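Local coordinates for Alr3699 protein (Nostoc sp., PDB 4XSO) that is of unknown function but belongs to the GT-B glycosyltransferase families, with two parallel-sheet domains, at residues N145-F150 with T163-A168; N103-L108 with D128-E133; L174-Y179 with A378-S383. All blocks are in the same frame, centred on the assembly; numbering follows the deposited sequence.

In the fold
Followed from the N terminus, the three contacts come in series, each closed before the next opens; none nests or crosses. Interaction 2 joins the start of helix 105-118 to the loop after the following strand, 122-126. Interaction 1 brings together helices 137-150 and 159-167, on either side of strand 153-156 in the sequence. Interaction 3 spans far more chain: it leaves the sheet of the first domain at strand 175-177 and closes on the C-terminal helix 370-382, after the whole second domain. F165 of interaction 1 connects the set, touching L130 of interaction 2 and T175 of interaction 3.

Interaction 1 (N145-F150 with T163-A168); sequences NLANRF and TAFIQA
Segments 145-150 and 163-168 approach most closely at A147 and F165, whose CA atoms are 9.9 Å apart, a gap that a single large side chain can span. F165 does the spanning. Its CG lies anti to the backbone N (chi1 169°), which sends the ring out from its own helix toward the other one, and the far end of the ring makes the contact. CE1 of F165 meets CB of A147 at 4.0 Å, with the methyl placed at the ring edge and near its plane. One atom further round, CZ of F165 lies 3.7 Å from OD1 of N148. This oxygen approaches obliquely, and the N148 amide stands almost upright against the ring, the two planes being 78° apart.

N148 ND2 donates to G169 O, its strongest polar partner, and OD1 is hydrogen-bonded outside the two segments as well, so the ring is only a side neighbour of this oxygen. Those bonds hold the amide in its orientation, while a bond from R171 NH1 to the backbone O of N148 ties the main chain. The phenyl ring has further apolar neighbours in L130 and T175.

In the fold, helices 137-150 and 159-167 are consecutive beta-alpha-beta crossover helices, before and after strand 153-156 in the sequence, packed side by side on one face of the parallel sheet of the first GT-B domain.

Between the two segments themselves there is no hydrogen bond. The attraction across them is therefore mainly dispersion between an alanine methyl and a phenyl rim, with perhaps a small electrostatic gain where an amide oxygen sits near an aromatic C-H, while the directional bonds lie at the helix end.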
loop_
_atom_site.group_PDB
_atom_site.type_symbol
_atom_site.label_atom_id
_atom_site.label_comp_id
_atom_site.label_asym_id
_atom_site.label_seq_id
_atom_site.Cartn_x
_atom_site.Cartn_y
_atom_site.Cartn_z
ATOM N N ASN A 145 -8.670 10.885 -3.636
ATOM C CA ASN A 145 -7.348 11.077 -4.202
ATOM C C ASN A 145 -6.874 9.829 -4.989
ATOM O O ASN A 145 -6.331 9.930 -6.073
ATOM C CB ASN A 145 -6.394 11.363 -3.108
ATOM C CG ASN A 145 -4.951 11.392 -3.599
ATOM O OD1 ASN A 145 -4.050 10.813 -2.965
ATOM N ND2 ASN A 145 -4.722 12.079 -4.727
ATOM N N LEU A 146 -7.054 8.665 -4.414
ATOM C CA LEU A 146 -6.623 7.460 -5.076
ATOM C C LEU A 146 -7.443 7.259 -6.369
ATOM O O LEU A 146 -6.927 6.895 -7.417
ATOM C CB LEU A 146 -6.768 6.262 -4.147
ATOM C CG LEU A 146 -5.714 6.327 -2.987
ATOM C CD1 LEU A 146 -5.797 5.121 -2.081
ATOM C CD2 LEU A 146 -4.332 6.331 -3.588
ATOM N N ALA A 147 -8.725 7.499 -6.277
ATOM C CA ALA A 147 -9.583 7.334 -7.478
ATOM C C ALA A 147 -9.105 8.260 -8.575
ATOM O O ALA A 147 -8.851 7.836 -9.743
ATOM C CB ALA A 147 -11.055 7.562 -7.054
ATOM N N ASN A 148 -8.881 9.532 -8.211
ATOM C CA ASN A 148 -8.496 10.528 -9.165
ATOM C C ASN A 148 -7.183 10.187 -9.812
ATOM O O ASN A 148 -6.970 10.416 -11.002
ATOM C CB ASN A 148 -8.357 11.945 -8.515
ATOM C CG ASN A 148 -9.685 12.523 -8.134
ATOM O OD1 ASN A 148 -10.714 11.991 -8.535
ATOM N ND2 ASN A 148 -9.683 13.628 -7.386
ATOM N N ARG A 149 -6.286 9.629 -9.048
ATOM C CA ARG A 149 -4.968 9.362 -9.628
ATOM C C ARG A 149 -4.864 7.993 -10.349
ATOM O O ARG A 149 -4.066 7.846 -11.304
ATOM C CB ARG A 149 -3.875 9.441 -8.574
ATOM C CG ARG A 149 -2.467 9.242 -9.163
ATOM C CD ARG A 149 -1.301 9.703 -8.257
ATOM N NE ARG A 149 -0.041 9.851 -9.032
ATOM C CZ ARG A 149 1.168 10.104 -8.508
ATOM N NH1 ARG A 149 1.333 10.275 -7.190
ATOM N NH2 ARG A 149 2.226 10.214 -9.320
ATOM N N PHE A 150 -5.545 6.991 -9.838
ATOM C CA PHE A 150 -5.274 5.621 -10.362
ATOM C C PHE A 150 -6.393 5.000 -11.120
ATOM O O PHE A 150 -6.198 3.989 -11.821
ATOM C CB PHE A 150 -4.933 4.695 -9.215
ATOM C CG PHE A 150 -3.677 5.087 -8.514
ATOM C CD1 PHE A 150 -2.465 4.839 -9.118
ATOM C CD2 PHE A 150 -3.723 5.858 -7.363
ATOM C CE1 PHE A 150 -1.286 5.278 -8.519
ATOM C CE2 PHE A 150 -2.558 6.317 -6.769
ATOM C CZ PHE A 150 -1.333 6.007 -7.338
ATOM N N THR A 163 -22.600 13.112 -7.956
ATOM C CA THR A 163 -22.466 14.525 -7.493
ATOM C C THR A 163 -21.703 14.584 -6.178
ATOM O O THR A 163 -20.859 15.449 -5.995
ATOM C CB THR A 163 -23.878 15.156 -7.305
ATOM O OG1 THR A 163 -24.689 14.197 -6.615
ATOM C CG2 THR A 163 -24.480 15.356 -8.585
ATOM N N ALA A 164 -21.997 13.685 -5.249
ATOM C CA ALA A 164 -21.234 13.676 -3.964
ATOM C C ALA A 164 -19.712 13.399 -4.151
ATOM O O ALA A 164 -18.884 13.990 -3.444
ATOM C CB ALA A 164 -21.829 12.700 -2.973
ATOM N N PHE A 165 -19.338 12.537 -5.125
ATOM C CA PHE A 165 -17.952 12.251 -5.401
ATOM C C PHE A 165 -17.231 13.452 -5.925
ATOM O O PHE A 165 -16.089 13.739 -5.550
ATOM C CB PHE A 165 -17.890 11.132 -6.462
ATOM C CG PHE A 165 -16.529 10.916 -7.029
ATOM C CD1 PHE A 165 -15.538 10.228 -6.284
ATOM C CD2 PHE A 165 -16.227 11.304 -8.329
ATOM C CE1 PHE A 165 -14.301 9.950 -6.879
ATOM C CE2 PHE A 165 -14.982 11.035 -8.906
ATOM C CZ PHE A 165 -14.024 10.376 -8.191
ATOM N N ILE A 166 -17.909 14.168 -6.818
ATOM C CA ILE A 166 -17.392 15.400 -7.355
ATOM C C ILE A 166 -17.230 16.506 -6.271
ATOM O O ILE A 166 -16.232 17.214 -6.267
ATOM C CB ILE A 166 -18.325 15.893 -8.463
ATOM C CG1 ILE A 166 -18.185 15.006 -9.700
ATOM C CG2 ILE A 166 -18.077 17.381 -8.786
ATOM C CD1 ILE A 166 -19.210 15.398 -10.815
ATOM N N GLN A 167 -18.219 16.668 -5.402
ATOM C CA GLN A 167 -18.194 17.723 -4.367
ATOM C C GLN A 167 -17.119 17.485 -3.337
ATOM O O GLN A 167 -16.685 18.392 -2.683
ATOM C CB GLN A 167 -19.548 17.751 -3.638
ATOM C CG GLN A 167 -20.632 18.391 -4.495
ATOM C CD GLN A 167 -22.049 18.206 -3.985
ATOM O OE1 GLN A 167 -22.370 17.305 -3.202
ATOM N NE2 GLN A 167 -22.930 19.046 -4.489
ATOM N N ALA A 168 -16.727 16.222 -3.170
ATOM C CA ALA A 168 -15.650 15.810 -2.316
ATOM C C ALA A 168 -14.296 15.947 -2.987
ATOM O O ALA A 168 -13.323 15.621 -2.385
ATOM C CB ALA A 168 -15.838 14.370 -1.901
#

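Interaction 2 (N103-L108 with D128-E133); sequences NTQKAL and DILSPE
The amide of Q105 has CD2 of L130 over one face, displaced toward the oxygen: the methyl lies 3.8 Å from OE1 and 4.1 Å from CD of Q105. D128 OD2 lies at the edge of the amide, near its plane and beyond OE1, with the carboxylate plane turned 70° from that of the amide. There D128 OD2 and Q105 OE1 stand 4.0 Å apart, two acceptors that cannot bond to each other directly. Q105 reaches this place because its chain runs straight on beyond CG (chi2 -176°), passing L130 in the opposite sense.

What does link the two segments is a water. It accepts from the backbone N of Q105 at 2.8 Å and donates to OD2 of D128, also at 2.8 Å. Q105 is the first residue of helix 105-118, directly after T104 at the N-cap position, so the bridge joins a carboxylate to the N-terminal end of the helix, where the helix dipole would be expected to be positive. Q14 OE1 serves the same end, bonding to T104 OG1 and K106 N. On the loop side, L130 is the centre of an inverse gamma turn, closed by a weak bond from S131 N to I129 O.

The contact thus joins the N terminus of a crossover helix, 105-118, to the loop at the C-terminal end of the next parallel strand, 122-126, in the first GT-B domain. Chemically, the water lets Q105 N and D128 OD2 both be satisfied, while OE1 of Q105 stays buried without a partner in the model, probably at some electrostatic cost.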
loop_
_atom_site.group_PDB
_atom_site.type_symbol
_atom_site.label_atom_id
_atom_site.label_comp_id
_atom_site.label_asym_id
_atom_site.label_seq_id
_atom_site.Cartn_x
_atom_site.Cartn_y
_atom_site.Cartn_z
ATOM N N ASN A 103 -15.227 -2.384 -5.704
ATOM C CA ASN A 103 -16.636 -2.213 -5.476
ATOM C C ASN A 103 -17.013 -1.517 -4.144
ATOM O O ASN A 103 -18.178 -1.289 -3.875
ATOM C CB ASN A 103 -17.321 -3.566 -5.623
ATOM C CG ASN A 103 -18.800 -3.428 -5.990
ATOM O OD1 ASN A 103 -19.119 -2.850 -6.989
ATOM N ND2 ASN A 103 -19.692 -4.009 -5.185
ATOM N N THR A 104 -16.015 -1.175 -3.342
ATOM C CA THR A 104 -16.228 -0.552 -2.042
ATOM C C THR A 104 -14.997 0.256 -1.756
ATOM O O THR A 104 -13.993 0.195 -2.507
ATOM C CB THR A 104 -16.431 -1.565 -0.871
ATOM O OG1 THR A 104 -15.184 -2.221 -0.570
ATOM C CG2 THR A 104 -17.514 -2.560 -1.174
ATOM N N GLN A 105 -15.075 1.109 -0.712
ATOM C CA GLN A 105 -13.963 2.035 -0.418
ATOM C C GLN A 105 -12.629 1.450 -0.061
ATOM O O GLN A 105 -11.591 1.875 -0.566
ATOM C CB GLN A 105 -14.316 2.994 0.727
ATOM C CG GLN A 105 -15.087 4.195 0.302
ATOM C CD GLN A 105 -15.342 5.165 1.462
ATOM O OE1 GLN A 105 -16.501 5.402 1.847
ATOM N NE2 GLN A 105 -14.265 5.710 2.035
ATOM N N LYS A 106 -12.614 0.551 0.888
ATOM C CA LYS A 106 -11.375 -0.140 1.187
ATOM C C LYS A 106 -10.847 -0.966 0.015
ATOM O O LYS A 106 -9.619 -1.207 -0.106
ATOM C CB LYS A 106 -11.593 -1.090 2.348
ATOM C CG LYS A 106 -12.224 -0.453 3.615
ATOM C CD LYS A 106 -11.776 -1.241 4.846
ATOM C CE LYS A 106 -12.854 -1.420 5.886
ATOM N NZ LYS A 106 -12.956 -0.230 6.758
ATOM N N ALA A 107 -11.736 -1.436 -0.847
ATOM C CA ALA A 107 -11.252 -2.239 -2.010
ATOM C C ALA A 107 -10.578 -1.277 -2.954
ATOM O O ALA A 107 -9.593 -1.618 -3.649
ATOM C CB ALA A 107 -12.381 -2.990 -2.703
ATOM N N LEU A 108 -11.061 -0.031 -2.963
ATOM C CA LEU A 108 -10.491 1.017 -3.827
ATOM C C LEU A 108 -9.056 1.404 -3.330
ATOM O O LEU A 108 -8.101 1.531 -4.094
ATOM C CB LEU A 108 -11.434 2.264 -3.950
ATOM C CG LEU A 108 -10.555 3.359 -4.562
ATOM C CD1 LEU A 108 -10.519 3.191 -6.073
ATOM C CD2 LEU A 108 -10.952 4.704 -4.069
ATOM N N ASP A 128 -21.658 4.389 -2.905
ATOM C CA ASP A 128 -21.965 5.224 -1.714
ATOM C C ASP A 128 -22.133 6.684 -2.117
ATOM O O ASP A 128 -21.623 7.125 -3.150
ATOM C CB ASP A 128 -20.832 5.202 -0.688
ATOM C CG ASP A 128 -20.425 3.779 -0.244
ATOM O OD1 ASP A 128 -21.307 3.041 0.196
ATOM O OD2 ASP A 128 -19.218 3.447 -0.291
ATOM N N ILE A 129 -22.861 7.409 -1.288
ATOM C CA ILE A 129 -22.848 8.871 -1.300
ATOM C C ILE A 129 -21.708 9.219 -0.345
ATOM O O ILE A 129 -21.779 8.871 0.829
ATOM C CB ILE A 129 -24.188 9.436 -0.831
ATOM C CG1 ILE A 129 -25.263 9.101 -1.868
ATOM C CG2 ILE A 129 -24.122 10.966 -0.573
ATOM C CD1 ILE A 129 -26.616 9.674 -1.488
ATOM N N LEU A 130 -20.629 9.760 -0.887
ATOM C CA LEU A 130 -19.424 10.108 -0.153
ATOM C C LEU A 130 -19.656 11.375 0.699
ATOM O O LEU A 130 -19.117 12.416 0.429
ATOM C CB LEU A 130 -18.284 10.315 -1.147
ATOM C CG LEU A 130 -17.872 8.980 -1.744
ATOM C CD1 LEU A 130 -16.891 9.140 -2.854
ATOM C CD2 LEU A 130 -17.295 8.076 -0.672
ATOM N N SER A 131 -20.528 11.263 1.685
ATOM C CA SER A 131 -20.843 12.434 2.527
ATOM C C SER A 131 -19.951 12.481 3.776
ATOM O O SER A 131 -19.733 11.470 4.445
ATOM C CB SER A 131 -22.336 12.457 2.909
ATOM O OG SER A 131 -22.588 13.183 4.098
ATOM N N PRO A 132 -19.463 13.685 4.108
ATOM C CA PRO A 132 -18.752 13.849 5.372
ATOM C C PRO A 132 -19.615 13.627 6.613
ATOM O O PRO A 132 -19.081 13.629 7.701
ATOM C CB PRO A 132 -18.219 15.306 5.328
ATOM C CG PRO A 132 -18.645 15.888 4.036
ATOM C CD PRO A 132 -19.638 14.960 3.389
ATOM N N GLU A 133 -20.922 13.434 6.464
ATOM C CA GLU A 133 -21.767 13.013 7.588
ATOM C C GLU A 133 -21.680 11.523 7.890
ATOM O O GLU A 133 -21.943 11.113 9.018
ATOM C CB GLU A 133 -23.207 13.413 7.334
ATOM C CG GLU A 133 -24.133 13.092 8.497
ATOM C CD GLU A 133 -23.898 13.975 9.763
ATOM O OE1 GLU A 133 -22.971 14.855 9.769
ATOM O OE2 GLU A 133 -24.675 13.762 10.744
HETATM O O HOH W 1 -17.520 1.426 0.661
#

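Interaction 3 (L174-Y179 with A378-S383); sequences LTKVIY and AETLSS
K176 lays its aliphatic chain across T380, with CE 3.3 Å and CD 3.5 Å from OG1 of T380, while CD of K176 also meets the threonine methyl CG2 of T380 at 4.1 Å. I178, just past the end of strand 175-177, adds CD1, 4.0 Å from the same OG1 of T380. The lysine points its CG anti to the backbone N (chi1 -179°) and stays extended until chi4 (56°), where the chain folds and brings NZ to O1 of a bound glycerol; V177 O bonds to that atom too.

The T380 hydroxyl is occupied within its helix by Q376 O, one turn back, so the carbons of K176 and I178 cover a group already tied to the backbone. Nearby, S382 OG donates to E379 O at 3.0 Å, and S383 N reaches that oxygen from the same face. I178 also packs on I373, Q376 and I377, and T380 on L153.

Within this chain, strand 175-177 is an outermost strand of the seven-stranded parallel sheet, and helix 370-382 packs beside this edge. A C-terminal helix returning from the second domain to pack against the first is a familiar feature of the GT-B fold.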
loop_
_atom_site.group_PDB
_atom_site.type_symbol
_atom_site.label_atom_id
_atom_site.label_comp_id
_atom_site.label_asym_id
_atom_site.label_seq_id
_atom_site.Cartn_x
_atom_site.Cartn_y
_atom_site.Cartn_z
ATOM N N LEU A 174 -14.029 11.559 -14.900
ATOM C CA LEU A 174 -13.765 10.188 -14.741
ATOM C C LEU A 174 -15.080 9.400 -14.551
ATOM O O LEU A 174 -15.050 8.181 -14.542
ATOM C CB LEU A 174 -12.889 9.935 -13.507
ATOM C CG LEU A 174 -11.373 10.017 -13.539
ATOM C CD1 LEU A 174 -10.842 9.394 -12.232
ATOM C CD2 LEU A 174 -10.717 9.356 -14.771
ATOM N N THR A 175 -16.226 10.079 -14.377
ATOM C CA THR A 175 -17.390 9.424 -13.799
ATOM C C THR A 175 -18.357 9.090 -14.906
ATOM O O THR A 175 -18.351 9.755 -15.896
ATOM C CB THR A 175 -18.172 10.297 -12.769
ATOM O OG1 THR A 175 -18.705 11.464 -13.407
ATOM C CG2 THR A 175 -17.278 10.691 -11.612
ATOM N N LYS A 176 -19.133 8.040 -14.712
ATOM C CA LYS A 176 -20.194 7.663 -15.573
ATOM C C LYS A 176 -21.255 7.068 -14.669
ATOM O O LYS A 176 -20.941 6.188 -13.865
ATOM C CB LYS A 176 -19.756 6.572 -16.525
ATOM C CG LYS A 176 -20.917 6.197 -17.470
ATOM C CD LYS A 176 -20.538 5.251 -18.587
ATOM C CE LYS A 176 -21.804 4.548 -19.107
ATOM N NZ LYS A 176 -22.887 5.459 -19.576
ATOM N N VAL A 177 -22.515 7.414 -14.866
ATOM C CA VAL A 177 -23.569 6.877 -14.062
ATOM C C VAL A 177 -24.074 5.580 -14.712
ATOM O O VAL A 177 -24.344 5.608 -15.866
ATOM C CB VAL A 177 -24.762 7.854 -13.855
ATOM C CG1 VAL A 177 -25.937 7.174 -13.253
ATOM C CG2 VAL A 177 -24.343 9.064 -12.986
ATOM N N ILE A 178 -24.126 4.474 -13.988
ATOM C CA ILE A 178 -24.760 3.228 -14.496
ATOM C C ILE A 178 -25.576 2.723 -13.326
ATOM O O ILE A 178 -25.062 2.461 -12.260
ATOM C CB ILE A 178 -23.774 2.154 -14.937
ATOM C CG1 ILE A 178 -22.898 2.639 -16.067
ATOM C CG2 ILE A 178 -24.516 0.889 -15.416
ATOM C CD1 ILE A 178 -21.914 1.597 -16.513
ATOM N N TYR A 179 -26.895 2.601 -13.544
ATOM C CA TYR A 179 -27.850 2.268 -12.487
ATOM C C TYR A 179 -27.721 0.742 -12.231
ATOM O O TYR A 179 -27.184 0.031 -13.041
ATOM C CB TYR A 179 -29.242 2.676 -12.989
ATOM C CG TYR A 179 -29.485 4.186 -13.059
ATOM C CD1 TYR A 179 -29.312 4.973 -11.912
ATOM C CD2 TYR A 179 -30.003 4.818 -14.198
ATOM C CE1 TYR A 179 -29.551 6.352 -11.910
ATOM C CE2 TYR A 179 -30.258 6.239 -14.183
ATOM C CZ TYR A 179 -30.034 6.989 -13.031
ATOM O OH TYR A 179 -30.254 8.425 -12.913
ATOM N N ALA A 378 -20.467 -3.596 -20.066
ATOM C CA ALA A 378 -19.576 -4.253 -21.052
ATOM C C ALA A 378 -19.011 -3.197 -22.033
ATOM O O ALA A 378 -17.828 -3.154 -22.269
ATOM C CB ALA A 378 -20.347 -5.298 -21.849
ATOM N N GLU A 379 -19.865 -2.324 -22.568
ATOM C CA GLU A 379 -19.398 -1.253 -23.460
ATOM C C GLU A 379 -18.440 -0.355 -22.747
ATOM O O GLU A 379 -17.368 0.008 -23.279
ATOM C CB GLU A 379 -20.553 -0.428 -24.031
ATOM C CG GLU A 379 -21.348 -1.352 -24.973
ATOM C CD GLU A 379 -22.543 -0.736 -25.716
ATOM O OE1 GLU A 379 -22.757 0.492 -25.673
ATOM O OE2 GLU A 379 -23.300 -1.524 -26.342
ATOM N N THR A 380 -18.756 -0.019 -21.514
ATOM C CA THR A 380 -17.858 0.879 -20.813
ATOM C C THR A 380 -16.488 0.170 -20.534
ATOM O O THR A 380 -15.454 0.772 -20.677
ATOM C CB THR A 380 -18.535 1.425 -19.563
ATOM O OG1 THR A 380 -19.784 2.072 -19.922
ATOM C CG2 THR A 380 -17.628 2.423 -18.921
ATOM N N LEU A 381 -16.481 -1.115 -20.182
ATOM C CA LEU A 381 -15.226 -1.860 -20.018
ATOM C C LEU A 381 -14.410 -1.994 -21.335
ATOM O O LEU A 381 -13.192 -1.879 -21.321
ATOM C CB LEU A 381 -15.479 -3.224 -19.408
ATOM C CG LEU A 381 -15.911 -3.103 -17.936
ATOM C CD1 LEU A 381 -16.299 -4.456 -17.417
ATOM C CD2 LEU A 381 -14.859 -2.429 -17.061
ATOM N N SER A 382 -15.055 -2.207 -22.469
ATOM C CA SER A 382 -14.292 -2.374 -23.714
ATOM C C SER A 382 -13.735 -1.019 -24.156
ATOM O O SER A 382 -12.728 -0.930 -24.826
ATOM C CB SER A 382 -15.161 -2.962 -24.788
ATOM O OG SER A 382 -16.155 -2.041 -25.056
ATOM N N SER A 383 -14.404 0.052 -23.752
ATOM C CA SER A 383 -13.896 1.399 -23.894
ATOM C C SER A 383 -12.496 1.630 -23.277
ATOM O O SER A 383 -11.894 2.633 -23.536
ATOM C CB SER A 383 -14.903 2.350 -23.264
ATOM O OG SER A 383 -14.379 3.638 -23.158
#